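Phospholyase (Arthrobacter aurescens, PDB 5G4I) uses pyridoxal 5'-phosphate, on a class III transaminase scaffold, to eliminate phosphate from a phosphorylated amine, probably phosphoethanolamine. Local coordinates at residues Asn124-Ala127 with Leu128-Arg132; Thr152-Ala155 with Glu156-Thr159; Glu165-Gly168 with Ala169-Ala173; Pro384-Thr387 with Lys388-Ile391. All coordinates share one frame; numbering follows the deposited sequence.

Interaction 1 (Asn124-Ala127 with Leu128-Arg132); sequences NELA and LRIAR
Leu126 and Ile130, one helical turn apart, form the tight side of this stretch of helix 120-135. The CD1 methyl of Ile130 comes obliquely against Leu126 CG at 3.9 Å, and Ile130 CG1 lies 3.4 Å from Leu126 O. With chi1 at -70°, Ile130 swings CG1 back beside its own backbone N, toward the preceding turn. The same turn carries the straightest backbone bond, Ile130 N to Leu126 O at 2.9 Å, with 176° at the hydrogen. Phe302 of helix 296-305 touches both aliphatic chains. Leu128 sits on another flank, its CG 3.5 Å from Asn124 O, and packs on Leu154 and Val214. The looser, wetter side runs from Glu125 to Arg132. Glu125 O takes the Arg129 N-H and also a proton from a water at 2.8 Å. That water accepts from Arg132 NH2 at 3.0 Å, in the plane of the guanidinium. Arg132 folds back at chi3 (-56°), which lays one face of the group 3.8 Å over Leu128 O. The charged ends look beyond the helix: Arg129 makes a salt bridge with Glu165 of the second subunit, and Glu125 bonds to Ser153 of its own chain. Asn124, which touches the cofactor, is held through both ends of its amide by Thr278, His148 and Asp251. The apolar side thus packs into the core while the polar side bonds to water, Ser153 and the second subunit, and an Asn124 amide fixed by three partners is consistent with a part in placing the cofactor.

Interaction 2 (Thr152-Ala155 with Glu156-Thr159); sequences TSLA and EITT
Leu154 O is gripped by two donors from Ile157 and Thr158, which arrive on opposite faces of its carbonyl plane. The shorter bond comes from the hydroxyl, Thr158 OG1 to Leu154 O at 2.7 Å, while the backbone donor Ile157 N stands 3.1 Å from Leu154 O and well above the plane. A chi1 of -63° sets the Thr158 oxygen opposite its own carbonyl carbon, facing the end of the helix. One residue on, Thr158 N reaches Ala155 O at 3.2 Å, closing a type I beta turn from Ala155 to Thr158. This turn ends the short helix 152-155 and starts the loop to strand 171-174, within a beta-alpha-beta crossover between neighbouring parallel strands of the large domain's seven-stranded sheet. Ile157 supplies the greasy part. Its CG1 stands between backbone N and carbonyl carbon (chi1 78°), placing it 3.4 Å from Leu154 O, and CD1 runs alongside Leu154 CD2 at 4.0 Å with both chains pointing the same way. Beyond them, Ile157 packs on Val140, Val142 and Val171. At the start of the stretch, Glu156 N bonds to Thr152 O, and the extended Glu156 chain slants back across the first residue, bringing CG 3.4 Å from Thr152 O and OE2 3.7 Å from Thr152 CG2. The hydroxyl of Thr152 is taken by Arg132 of the second subunit.

Interaction 3 (Glu165-Gly168 with Ala169-Ala173); sequences EPLG and AHVRA
Gly168, Leu167 and Val171 carry this turn at the protein surface. Gly168 O accepts the Val171 N-H at 3.1 Å, the donor lying well above the carbonyl plane with a rather bent 145° at the hydrogen, and so closes a type I beta turn from Gly168 to Val171. A water clasps the same corner, giving one proton to Gly168 O and the other to Val171 O, each at 3.0 Å. Leu167 meets Val171 almost at right angles: its CD1 touches Val171 CG1 at 4.0 Å. Leu167 CG is anti to its own N (chi1 -167°), which carries the branched end forward over the turn to the valine. The other valine methyl, CG2, sits over one face of the His170 ring, 3.7 Å above its plane. That ring also leans obliquely against the bare alpha carbon of Gly168, with ND1 3.9 Å from Gly168 CA. On the far side of the turn Arg172 folds back and spends one nitrogen twice, Arg172 NH1 bonding Ala169 O at 2.9 Å and Val171 O at 3.0 Å, both acceptors in the guanidinium plane; its NE turns to Ser204 of helix 187-207. Backbone bonds from His170 and Arg172 to Val140 and Val142 set the chain beside strand 140-143. The arrangement is a beta turn feeding an outer parallel strand of the seven-stranded sheet of the large domain, characteristic of fold type I pyridoxal-phosphate enzymes.

Interaction 4 (Pro384-Thr387 with Lys388-Ile391); sequences PALT and KILI
Pro384 opens the helix by giving its carbonyl to Lys388, with Pro384 O 3.1 Å from Lys388 N. Proline suits a first turn, where its ring nitrogen has no earlier carbonyl of the helix to serve. Ala385 continues the pattern, Ala385 O taking the Ile389 N-H at 3.2 Å. Ile389 CG1 also comes within 3.5 Å of Ala385 O, since with chi1 at -71° that branch lies anti to the carbonyl carbon of Ile389. Leu386 has two partners in the next turn. Its carbonyl accepts from Leu390 N, and Leu390 CG comes within 3.4 Å of Leu386 O, while Leu386 CD2 brushes Ile389 CD1 at 4.2 Å. Leu386 and Leu390 face Ile373, which places helix 384-396 against strand 368-373 of the smaller domain's seven-stranded sheet; Arg403 on strand 399-404 meets Pro384, Thr387, Lys388 and Ile391. Helix 421-436 touches Leu390 through Ser434 and Leu435. Thr387 comes last in the first segment. Its OG1 bonds to Ala383 O, in the preceding turn, while its carbonyl binds Ile391, Thr387 O to Ile391 N at 3.0 Å. Ile391 CG1 approaches that oxygen too, 3.4 Å from Thr387 O. Lys388 bends at its second torsion, and its NZ makes a salt bridge with Glu392, one turn further along.

Overall arrangement
From the N terminus the four contacts come strictly in series, none nesting in or crossing another, and each joins directly consecutive residues. Interaction 1 lies on helix 120-135. Interaction 2 closes the turn ending helix 152-155, and its leucine packs on Asn124 and Leu128 of interaction 1; both contacts touch the second subunit. After a short loop, interaction 3 closes the turn into strand 171-174; it abuts interaction 2, centres about 8 Å apart, where Gly168 N meets Glu156 O. These three cluster around the seven-stranded sheet of the large domain. Interaction 4 lies against the sheet of the smaller domain, on the opposite side of the chain's centre from interaction 1, about 38 Å away between centres.

Interaction 1 (Asn124-Ala127 with Leu128-Arg132)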
ATOM      1  N   ASN A 124       8.031   1.250  -4.726  1.00  8.68           N
ATOM      2  CA  ASN A 124       9.301   0.561  -5.013  1.00  8.86           C
ATOM      3  C   ASN A 124       9.041  -0.898  -5.414  1.00  8.96           C
ATOM      4  O   ASN A 124       9.765  -1.406  -6.323  1.00  9.53           O
ATOM      5  CB  ASN A 124      10.279   0.625  -3.819  1.00  8.97           C
ATOM      6  CG  ASN A 124      11.003   1.943  -3.692  1.00 10.63           C
ATOM      7  OD1 ASN A 124      11.366   2.543  -4.717  1.00  9.93           O
ATOM      8  ND2 ASN A 124      11.327   2.344  -2.484  1.00 11.92           N
ATOM      9  N   GLU A 125       8.074  -1.612  -4.845  1.00  8.12           N
ATOM     10  CA  GLU A 125       7.706  -2.955  -5.315  1.00  8.55           C
ATOM     11  C   GLU A 125       7.358  -2.908  -6.767  1.00  9.33           C
ATOM     12  O   GLU A 125       7.841  -3.778  -7.560  1.00  9.53           O
ATOM     13  CB  GLU A 125       6.489  -3.466  -4.490  1.00 10.53           C
ATOM     14  CG  GLU A 125       6.010  -4.838  -4.898  1.00 10.84           C
ATOM     15  CD  GLU A 125       6.853  -5.988  -4.466  1.00 10.33           C
ATOM     16  OE1 GLU A 125       7.829  -5.821  -3.718  1.00 11.25           O
ATOM     17  OE2 GLU A 125       6.533  -7.153  -4.894  1.00 11.75           O
ATOM     18  N   LEU A 126       6.503  -1.973  -7.191  1.00  9.37           N
ATOM     19  CA  LEU A 126       6.091  -1.870  -8.622  1.00  8.84           C
ATOM     20  C   LEU A 126       7.263  -1.504  -9.503  1.00  8.93           C
ATOM     21  O   LEU A 126       7.397  -2.099 -10.619  1.00  9.41           O
ATOM     22  CB  LEU A 126       4.920  -0.881  -8.759  1.00  9.45           C
ATOM     23  CG  LEU A 126       4.437  -0.601 -10.170  1.00 10.30           C
ATOM     24  CD1 LEU A 126       3.922  -1.841 -10.847  1.00 11.13           C
ATOM     25  CD2 LEU A 126       3.316   0.486 -10.118  1.00 11.51           C
ATOM     26  N   ALA A 127       8.076  -0.542  -9.095  1.00  8.73           N
ATOM     27  CA  ALA A 127       9.249  -0.196  -9.934  1.00  9.05           C
ATOM     28  C   ALA A 127      10.159  -1.387 -10.159  1.00  9.11           C
ATOM     29  O   ALA A 127      10.666  -1.554 -11.311  1.00  9.37           O
ATOM     30  CB  ALA A 127      10.005   0.996  -9.355  1.00  8.88           C
ATOM     31  N   LEU A 128      10.457  -2.196  -9.121  1.00  8.59           N
ATOM     32  CA  LEU A 128      11.340  -3.395  -9.312  1.00  9.90           C
ATOM     33  C   LEU A 128      10.666  -4.356 -10.293  1.00 10.33           C
ATOM     34  O   LEU A 128      11.337  -5.052 -11.091  1.00 11.14           O
ATOM     35  CB  LEU A 128      11.662  -4.074  -7.955  1.00 11.23           C
ATOM     36  CG  LEU A 128      12.588  -3.334  -6.999  1.00 14.12           C
ATOM     37  CD1 LEU A 128      12.683  -4.165  -5.762  1.00 16.84           C
ATOM     38  CD2 LEU A 128      13.966  -3.190  -7.625  1.00 14.35           C
ATOM     39  N   ARG A 129       9.327  -4.505 -10.191  1.00  8.87           N
ATOM     40  CA  ARG A 129       8.552  -5.398 -11.074  1.00  9.73           C
ATOM     41  C   ARG A 129       8.590  -4.957 -12.520  1.00  9.57           C
ATOM     42  O   ARG A 129       8.846  -5.798 -13.483  1.00 10.59           O
ATOM     43  CB  ARG A 129       7.135  -5.576 -10.476  1.00  9.96           C
ATOM     44  CG  ARG A 129       6.268  -6.650 -11.244  1.00 10.39           C
ATOM     45  CD  ARG A 129       4.882  -6.831 -10.582  1.00 11.45           C
ATOM     46  NE  ARG A 129       4.081  -7.756 -11.430  1.00 10.48           N
ATOM     47  CZ  ARG A 129       2.762  -7.710 -11.614  1.00 11.31           C
ATOM     48  NH1 ARG A 129       1.993  -6.923 -10.886  1.00 10.47           N
ATOM     49  NH2 ARG A 129       2.175  -8.528 -12.487  1.00 12.12           N
ATOM     50  N   ILE A 130       8.334  -3.699 -12.795  1.00 10.23           N
ATOM     51  CA  ILE A 130       8.476  -3.109 -14.193  1.00  9.44           C
ATOM     52  C   ILE A 130       9.859  -3.392 -14.669  1.00 10.53           C
ATOM     53  O   ILE A 130      10.010  -3.872 -15.854  1.00 10.39           O
ATOM     54  CB  ILE A 130       8.178  -1.591 -14.130  1.00 11.03           C
ATOM     55  CG1 ILE A 130       6.689  -1.296 -13.862  1.00 10.95           C
ATOM     56  CG2 ILE A 130       8.592  -0.931 -15.477  1.00 11.44           C
ATOM     57  CD1 ILE A 130       6.417   0.170 -13.385  1.00 11.32           C
ATOM     58  N   ALA A 131      10.880  -3.103 -13.903  1.00 10.29           N
ATOM     59  CA  ALA A 131      12.253  -3.275 -14.352  1.00 10.08           C
ATOM     60  C   ALA A 131      12.568  -4.737 -14.666  1.00 10.29           C
ATOM     61  O   ALA A 131      13.241  -5.046 -15.725  1.00 11.24           O
ATOM     62  CB  ALA A 131      13.255  -2.695 -13.361  1.00 11.46           C
ATOM     63  N   ARG A 132      12.227  -5.663 -13.767  1.00 10.57           N
ATOM     64  CA  ARG A 132      12.565  -7.151 -13.984  1.00 11.59           C
ATOM     65  C   ARG A 132      11.902  -7.595 -15.288  1.00 10.74           C
ATOM     66  O   ARG A 132      12.571  -8.314 -16.145  1.00 12.83           O
ATOM     67  CB  ARG A 132      11.963  -7.964 -12.778  1.00 15.19           C
ATOM     68  CG  ARG A 132      12.525  -9.277 -12.500  1.00 16.39           C
ATOM     69  CD  ARG A 132      11.841  -9.906 -11.305  1.00 13.64           C
ATOM     70  NE  ARG A 132      11.889  -9.102 -10.089  1.00 12.79           N
ATOM     71  CZ  ARG A 132      10.844  -8.516  -9.471  1.00 11.38           C
ATOM     72  NH1 ARG A 132       9.644  -8.623  -9.902  1.00 11.44           N
ATOM     73  NH2 ARG A 132      11.121  -7.824  -8.357  1.00 11.28           N
TER
HETATM   74  O   HOH W   1       9.019  -6.243  -6.918  1.00 10.08           O

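Interaction 2 (Thr152-Ala155 with Glu156-Thr159)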
ATOM      1  N   THR A 152       8.130  -8.602   0.538  1.00 10.50           N
ATOM      2  CA  THR A 152       9.104  -9.719   0.368  1.00 10.58           C
ATOM      3  C   THR A 152      10.239  -9.342  -0.597  1.00 10.12           C
ATOM      4  O   THR A 152      11.429  -9.485  -0.259  1.00 10.14           O
ATOM      5  CB  THR A 152       8.393 -10.984  -0.129  1.00 11.07           C
ATOM      6  OG1 THR A 152       7.470 -11.405   0.892  1.00 11.56           O
ATOM      7  CG2 THR A 152       9.427 -12.075  -0.364  1.00 12.01           C
ATOM      8  N   SER A 153       9.913  -8.791  -1.762  1.00  9.62           N
ATOM      9  CA  SER A 153      11.013  -8.461  -2.717  1.00 10.25           C
ATOM     10  C   SER A 153      11.968  -7.398  -2.197  1.00 10.06           C
ATOM     11  O   SER A 153      13.189  -7.396  -2.494  1.00 11.30           O
ATOM     12  CB  SER A 153      10.532  -8.166  -4.165  1.00 11.07           C
ATOM     13  OG  SER A 153      10.098  -6.805  -4.334  1.00 13.64           O
ATOM     14  N   LEU A 154      11.432  -6.464  -1.404  1.00  9.10           N
ATOM     15  CA  LEU A 154      12.255  -5.436  -0.762  1.00  9.47           C
ATOM     16  C   LEU A 154      13.062  -5.960   0.455  1.00  9.01           C
ATOM     17  O   LEU A 154      14.204  -5.571   0.685  1.00  9.37           O
ATOM     18  CB  LEU A 154      11.397  -4.216  -0.446  1.00  9.26           C
ATOM     19  CG  LEU A 154      10.855  -3.461  -1.680  1.00  8.96           C
ATOM     20  CD1 LEU A 154       9.742  -2.451  -1.278  1.00  9.61           C
ATOM     21  CD2 LEU A 154      11.905  -2.752  -2.498  1.00 10.93           C
ATOM     22  N   ALA A 155      12.459  -6.844   1.255  1.00  9.30           N
ATOM     23  CA  ALA A 155      13.204  -7.463   2.325  1.00  9.96           C
ATOM     24  C   ALA A 155      14.436  -8.207   1.858  1.00  8.90           C
ATOM     25  O   ALA A 155      15.479  -8.084   2.508  1.00 10.10           O
ATOM     26  CB  ALA A 155      12.280  -8.441   3.079  1.00 10.80           C
ATOM     27  N   GLU A 156      14.317  -8.866   0.701  1.00  9.44           N
ATOM     28  CA  GLU A 156      15.457  -9.604   0.133  1.00 10.74           C
ATOM     29  C   GLU A 156      16.629  -8.725  -0.269  1.00 12.91           C
ATOM     30  O   GLU A 156      17.741  -9.286  -0.533  1.00 11.34           O
ATOM     31  CB  GLU A 156      14.982 -10.468  -1.055  1.00 12.08           C
ATOM     32  CG  GLU A 156      14.032 -11.624  -0.646  1.00 14.93           C
ATOM     33  CD  GLU A 156      13.439 -12.376  -1.823  1.00 21.03           C
ATOM     34  OE1 GLU A 156      13.602 -11.955  -2.979  1.00 28.36           O
ATOM     35  OE2 GLU A 156      12.650 -13.315  -1.602  1.00 18.67           O
ATOM     36  N   ILE A 157      16.417  -7.398  -0.426  1.00  9.81           N
ATOM     37  CA  ILE A 157      17.518  -6.493  -0.837  1.00  9.83           C
ATOM     38  C   ILE A 157      17.947  -5.583   0.307  1.00  9.65           C
ATOM     39  O   ILE A 157      18.823  -4.748   0.139  1.00 11.25           O
ATOM     40  CB  ILE A 157      17.143  -5.676  -2.108  1.00 10.83           C
ATOM     41  CG1 ILE A 157      16.200  -4.489  -1.788  1.00 10.32           C
ATOM     42  CG2 ILE A 157      16.595  -6.552  -3.196  1.00 11.15           C
ATOM     43  CD1 ILE A 157      15.812  -3.614  -2.964  1.00 10.68           C
ATOM     44  N   THR A 158      17.297  -5.682   1.510  1.00  9.73           N
ATOM     45  CA  THR A 158      17.508  -4.762   2.624  1.00 10.30           C
ATOM     46  C   THR A 158      18.845  -4.985   3.362  1.00 11.66           C
ATOM     47  O   THR A 158      19.123  -6.109   3.803  1.00 12.84           O
ATOM     48  CB  THR A 158      16.341  -4.855   3.627  1.00 11.13           C
ATOM     49  OG1 THR A 158      15.104  -4.441   2.979  1.00 10.66           O
ATOM     50  CG2 THR A 158      16.538  -4.000   4.826  1.00 11.52           C
ATOM     51  N   THR A 159      19.652  -3.895   3.536  1.00 11.04           N
ATOM     52  CA  THR A 159      20.956  -3.949   4.199  1.00 11.42           C
ATOM     53  C   THR A 159      21.019  -3.060   5.460  1.00 12.42           C
ATOM     54  O   THR A 159      21.961  -3.288   6.311  1.00 14.17           O
ATOM     55  CB  THR A 159      22.038  -3.577   3.229  1.00 10.80           C
ATOM     56  OG1 THR A 159      21.787  -2.245   2.735  1.00 11.33           O
ATOM     57  CG2 THR A 159      22.146  -4.578   2.077  1.00 12.59           C
TER

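Interaction 3 (Glu165-Gly168 with Ala169-Ala173)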
ATOM      1  N   GLU A 165      14.860 -12.524   6.317  1.00 11.97           N
ATOM      2  CA  GLU A 165      15.327 -13.029   5.009  1.00 12.06           C
ATOM      3  C   GLU A 165      16.835 -12.839   4.845  1.00 13.13           C
ATOM      4  O   GLU A 165      17.331 -11.717   5.049  1.00 13.36           O
ATOM      5  CB  GLU A 165      14.667 -12.241   3.846  1.00 12.23           C
ATOM      6  CG  GLU A 165      13.151 -12.509   3.711  1.00 12.45           C
ATOM      7  CD  GLU A 165      12.170 -11.784   4.637  1.00 11.76           C
ATOM      8  OE1 GLU A 165      12.598 -11.007   5.522  1.00 11.79           O
ATOM      9  OE2 GLU A 165      10.928 -12.064   4.475  1.00 12.24           O
ATOM     10  N   PRO A 166      17.583 -13.879   4.428  1.00 13.93           N
ATOM     11  CA  PRO A 166      18.961 -13.646   4.109  1.00 12.78           C
ATOM     12  C   PRO A 166      19.054 -12.745   2.827  1.00 12.77           C
ATOM     13  O   PRO A 166      18.089 -12.712   2.019  1.00 13.87           O
ATOM     14  CB  PRO A 166      19.498 -15.088   3.746  1.00 15.92           C
ATOM     15  CG  PRO A 166      18.624 -15.986   4.494  1.00 19.71           C
ATOM     16  CD  PRO A 166      17.231 -15.305   4.433  1.00 17.48           C
ATOM     17  N   LEU A 167      20.139 -11.971   2.734  1.00 13.04           N
ATOM     18  CA  LEU A 167      20.284 -11.131   1.530  1.00 12.07           C
ATOM     19  C   LEU A 167      20.175 -12.012   0.312  1.00 12.21           C
ATOM     20  O   LEU A 167      20.887 -13.118   0.186  1.00 14.33           O
ATOM     21  CB  LEU A 167      21.626 -10.380   1.520  1.00 13.58           C
ATOM     22  CG  LEU A 167      21.769  -9.234   0.469  1.00 14.41           C
ATOM     23  CD1 LEU A 167      20.823  -8.089   0.839  1.00 15.17           C
ATOM     24  CD2 LEU A 167      23.218  -8.767   0.324  1.00 16.50           C
ATOM     25  N   GLY A 168      19.401 -11.625  -0.703  1.00 11.89           N
ATOM     26  CA  GLY A 168      19.191 -12.441  -1.894  1.00 10.96           C
ATOM     27  C   GLY A 168      20.435 -12.705  -2.715  1.00 12.19           C
ATOM     28  O   GLY A 168      21.313 -11.822  -2.815  1.00 12.13           O
ATOM     29  N   ALA A 169      20.465 -13.913  -3.324  1.00 12.90           N
ATOM     30  CA  ALA A 169      21.639 -14.163  -4.195  1.00 14.71           C
ATOM     31  C   ALA A 169      21.707 -13.259  -5.406  1.00 11.80           C
ATOM     32  O   ALA A 169      22.808 -13.092  -5.981  1.00 12.81           O
ATOM     33  CB  ALA A 169      21.546 -15.612  -4.702  1.00 15.46           C
ATOM     34  N   HIS A 170      20.587 -12.644  -5.783  1.00 10.68           N
ATOM     35  CA  HIS A 170      20.520 -11.717  -6.931  1.00 10.51           C
ATOM     36  C   HIS A 170      20.950 -10.275  -6.538  1.00 11.06           C
ATOM     37  O   HIS A 170      20.777  -9.358  -7.391  1.00 12.12           O
ATOM     38  CB  HIS A 170      19.112 -11.707  -7.549  1.00 11.86           C
ATOM     39  CG  HIS A 170      18.039 -11.243  -6.573  1.00 11.88           C
ATOM     40  ND1 HIS A 170      17.639 -12.021  -5.476  1.00 14.16           N
ATOM     41  CD2 HIS A 170      17.305 -10.118  -6.539  1.00 13.43           C
ATOM     42  CE1 HIS A 170      16.724 -11.323  -4.786  1.00 13.81           C
ATOM     43  NE2 HIS A 170      16.486 -10.194  -5.428  1.00 13.97           N
ATOM     44  N   VAL A 171      21.460 -10.066  -5.339  1.00 10.74           N
ATOM     45  CA  VAL A 171      21.716  -8.681  -4.823  1.00 10.74           C
ATOM     46  C   VAL A 171      23.238  -8.543  -4.657  1.00 10.79           C
ATOM     47  O   VAL A 171      23.893  -9.444  -4.065  1.00 10.98           O
ATOM     48  CB  VAL A 171      20.941  -8.420  -3.491  1.00 10.58           C
ATOM     49  CG1 VAL A 171      21.132  -6.969  -3.026  1.00 11.78           C
ATOM     50  CG2 VAL A 171      19.500  -8.820  -3.677  1.00 11.77           C
ATOM     51  N   ARG A 172      23.771  -7.347  -4.992  1.00 10.99           N
ATOM     52  CA  ARG A 172      25.091  -6.921  -4.564  1.00 10.55           C
ATOM     53  C   ARG A 172      25.005  -5.588  -3.858  1.00 11.72           C
ATOM     54  O   ARG A 172      24.420  -4.640  -4.454  1.00 12.38           O
ATOM     55  CB  ARG A 172      26.125  -6.886  -5.731  1.00 11.81           C
ATOM     56  CG  ARG A 172      26.372  -8.251  -6.413  1.00 12.48           C
ATOM     57  CD  ARG A 172      27.081  -9.280  -5.497  1.00 13.28           C
ATOM     58  NE  ARG A 172      27.306 -10.530  -6.255  1.00 14.27           N
ATOM     59  CZ  ARG A 172      26.391 -11.466  -6.392  1.00 13.84           C
ATOM     60  NH1 ARG A 172      25.160 -11.378  -5.905  1.00 13.89           N
ATOM     61  NH2 ARG A 172      26.567 -12.515  -7.260  1.00 14.90           N
ATOM     62  N   ALA A 173      25.571  -5.520  -2.625  1.00 11.61           N
ATOM     63  CA  ALA A 173      25.613  -4.284  -1.838  1.00 12.52           C
ATOM     64  C   ALA A 173      26.894  -3.498  -2.069  1.00 14.01           C
ATOM     65  O   ALA A 173      28.029  -4.087  -2.072  1.00 17.92           O
ATOM     66  CB  ALA A 173      25.466  -4.658  -0.409  1.00 14.19           C
TER
HETATM   67  O   HOH W   2      24.278 -12.064  -2.573  1.00 19.84           O

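Interaction 4 (Pro384-Thr387 with Lys388-Ile391)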
ATOM      1  N   PRO A 384      27.923   6.838  19.572  1.00 19.52           N
ATOM      2  CA  PRO A 384      26.496   6.595  19.658  1.00 18.72           C
ATOM      3  C   PRO A 384      25.893   6.926  20.988  1.00 19.98           C
ATOM      4  O   PRO A 384      24.783   7.452  21.073  1.00 19.52           O
ATOM      5  CB  PRO A 384      26.338   5.130  19.237  1.00 22.25           C
ATOM      6  CG  PRO A 384      27.714   4.517  19.391  1.00 21.15           C
ATOM      7  CD  PRO A 384      28.656   5.631  19.066  1.00 23.14           C
ATOM      8  N   ALA A 385      26.594   6.616  22.105  1.00 18.40           N
ATOM      9  CA  ALA A 385      25.962   6.922  23.374  1.00 18.45           C
ATOM     10  C   ALA A 385      25.779   8.462  23.627  1.00 16.24           C
ATOM     11  O   ALA A 385      24.798   8.853  24.213  1.00 18.65           O
ATOM     12  CB  ALA A 385      26.794   6.330  24.577  1.00 20.13           C
ATOM     13  N   LEU A 386      26.765   9.269  23.170  1.00 18.86           N
ATOM     14  CA  LEU A 386      26.677  10.738  23.280  1.00 17.96           C
ATOM     15  C   LEU A 386      25.506  11.259  22.344  1.00 15.56           C
ATOM     16  O   LEU A 386      24.763  12.196  22.703  1.00 16.05           O
ATOM     17  CB  LEU A 386      27.957  11.444  22.889  1.00 19.43           C
ATOM     18  CG  LEU A 386      29.247  11.188  23.755  1.00 20.05           C
ATOM     19  CD1 LEU A 386      30.422  12.007  23.389  1.00 22.64           C
ATOM     20  CD2 LEU A 386      28.876  11.349  25.212  1.00 22.54           C
ATOM     21  N   THR A 387      25.360  10.594  21.218  1.00 15.33           N
ATOM     22  CA  THR A 387      24.235  10.948  20.279  1.00 14.54           C
ATOM     23  C   THR A 387      22.900  10.763  20.947  1.00 16.92           C
ATOM     24  O   THR A 387      22.011  11.604  20.851  1.00 17.04           O
ATOM     25  CB  THR A 387      24.355  10.106  18.930  1.00 14.82           C
ATOM     26  OG1 THR A 387      25.660  10.185  18.407  1.00 16.65           O
ATOM     27  CG2 THR A 387      23.411  10.645  17.849  1.00 16.53           C
ATOM     28  N   LYS A 388      22.691   9.634  21.675  1.00 16.17           N
ATOM     29  CA  LYS A 388      21.453   9.381  22.382  1.00 17.58           C
ATOM     30  C   LYS A 388      21.172  10.429  23.468  1.00 16.71           C
ATOM     31  O   LYS A 388      20.056  10.893  23.700  1.00 16.29           O
ATOM     32  CB  LYS A 388      21.459   7.929  22.954  1.00 20.42           C
ATOM     33  CG  LYS A 388      20.278   7.611  23.773  1.00 26.05           C
ATOM     34  CD  LYS A 388      19.029   7.504  23.006  1.00 32.74           C
ATOM     35  CE  LYS A 388      17.913   6.829  23.865  1.00 35.26           C
ATOM     36  NZ  LYS A 388      16.638   7.140  23.229  1.00 37.88           N
ATOM     37  N   ILE A 389      22.252  10.754  24.213  1.00 16.36           N
ATOM     38  CA  ILE A 389      22.185  11.840  25.254  1.00 16.92           C
ATOM     39  C   ILE A 389      21.641  13.158  24.643  1.00 16.25           C
ATOM     40  O   ILE A 389      20.709  13.794  25.196  1.00 16.78           O
ATOM     41  CB  ILE A 389      23.581  12.062  25.947  1.00 20.82           C
ATOM     42  CG1 ILE A 389      23.889  10.871  26.861  1.00 21.72           C
ATOM     43  CG2 ILE A 389      23.595  13.366  26.686  1.00 21.05           C
ATOM     44  CD1 ILE A 389      25.303  10.864  27.458  1.00 26.32           C
ATOM     45  N   LEU A 390      22.215  13.514  23.490  1.00 16.18           N
ATOM     46  CA  LEU A 390      21.771  14.750  22.795  1.00 15.98           C
ATOM     47  C   LEU A 390      20.280  14.701  22.341  1.00 15.61           C
ATOM     48  O   LEU A 390      19.537  15.689  22.480  1.00 15.08           O
ATOM     49  CB  LEU A 390      22.641  15.036  21.620  1.00 16.10           C
ATOM     50  CG  LEU A 390      24.136  15.418  21.881  1.00 17.30           C
ATOM     51  CD1 LEU A 390      24.990  15.349  20.626  1.00 17.30           C
ATOM     52  CD2 LEU A 390      24.236  16.834  22.457  1.00 18.71           C
ATOM     53  N   ILE A 391      19.892  13.557  21.792  1.00 14.03           N
ATOM     54  CA  ILE A 391      18.465  13.428  21.371  1.00 14.06           C
ATOM     55  C   ILE A 391      17.463  13.555  22.544  1.00 15.80           C
ATOM     56  O   ILE A 391      16.468  14.275  22.459  1.00 14.89           O
ATOM     57  CB  ILE A 391      18.284  12.077  20.606  1.00 15.20           C
ATOM     58  CG1 ILE A 391      19.005  12.150  19.291  1.00 16.12           C
ATOM     59  CG2 ILE A 391      16.814  11.708  20.418  1.00 17.63           C
ATOM     60  CD1 ILE A 391      19.225  10.776  18.620  1.00 18.91           C
TER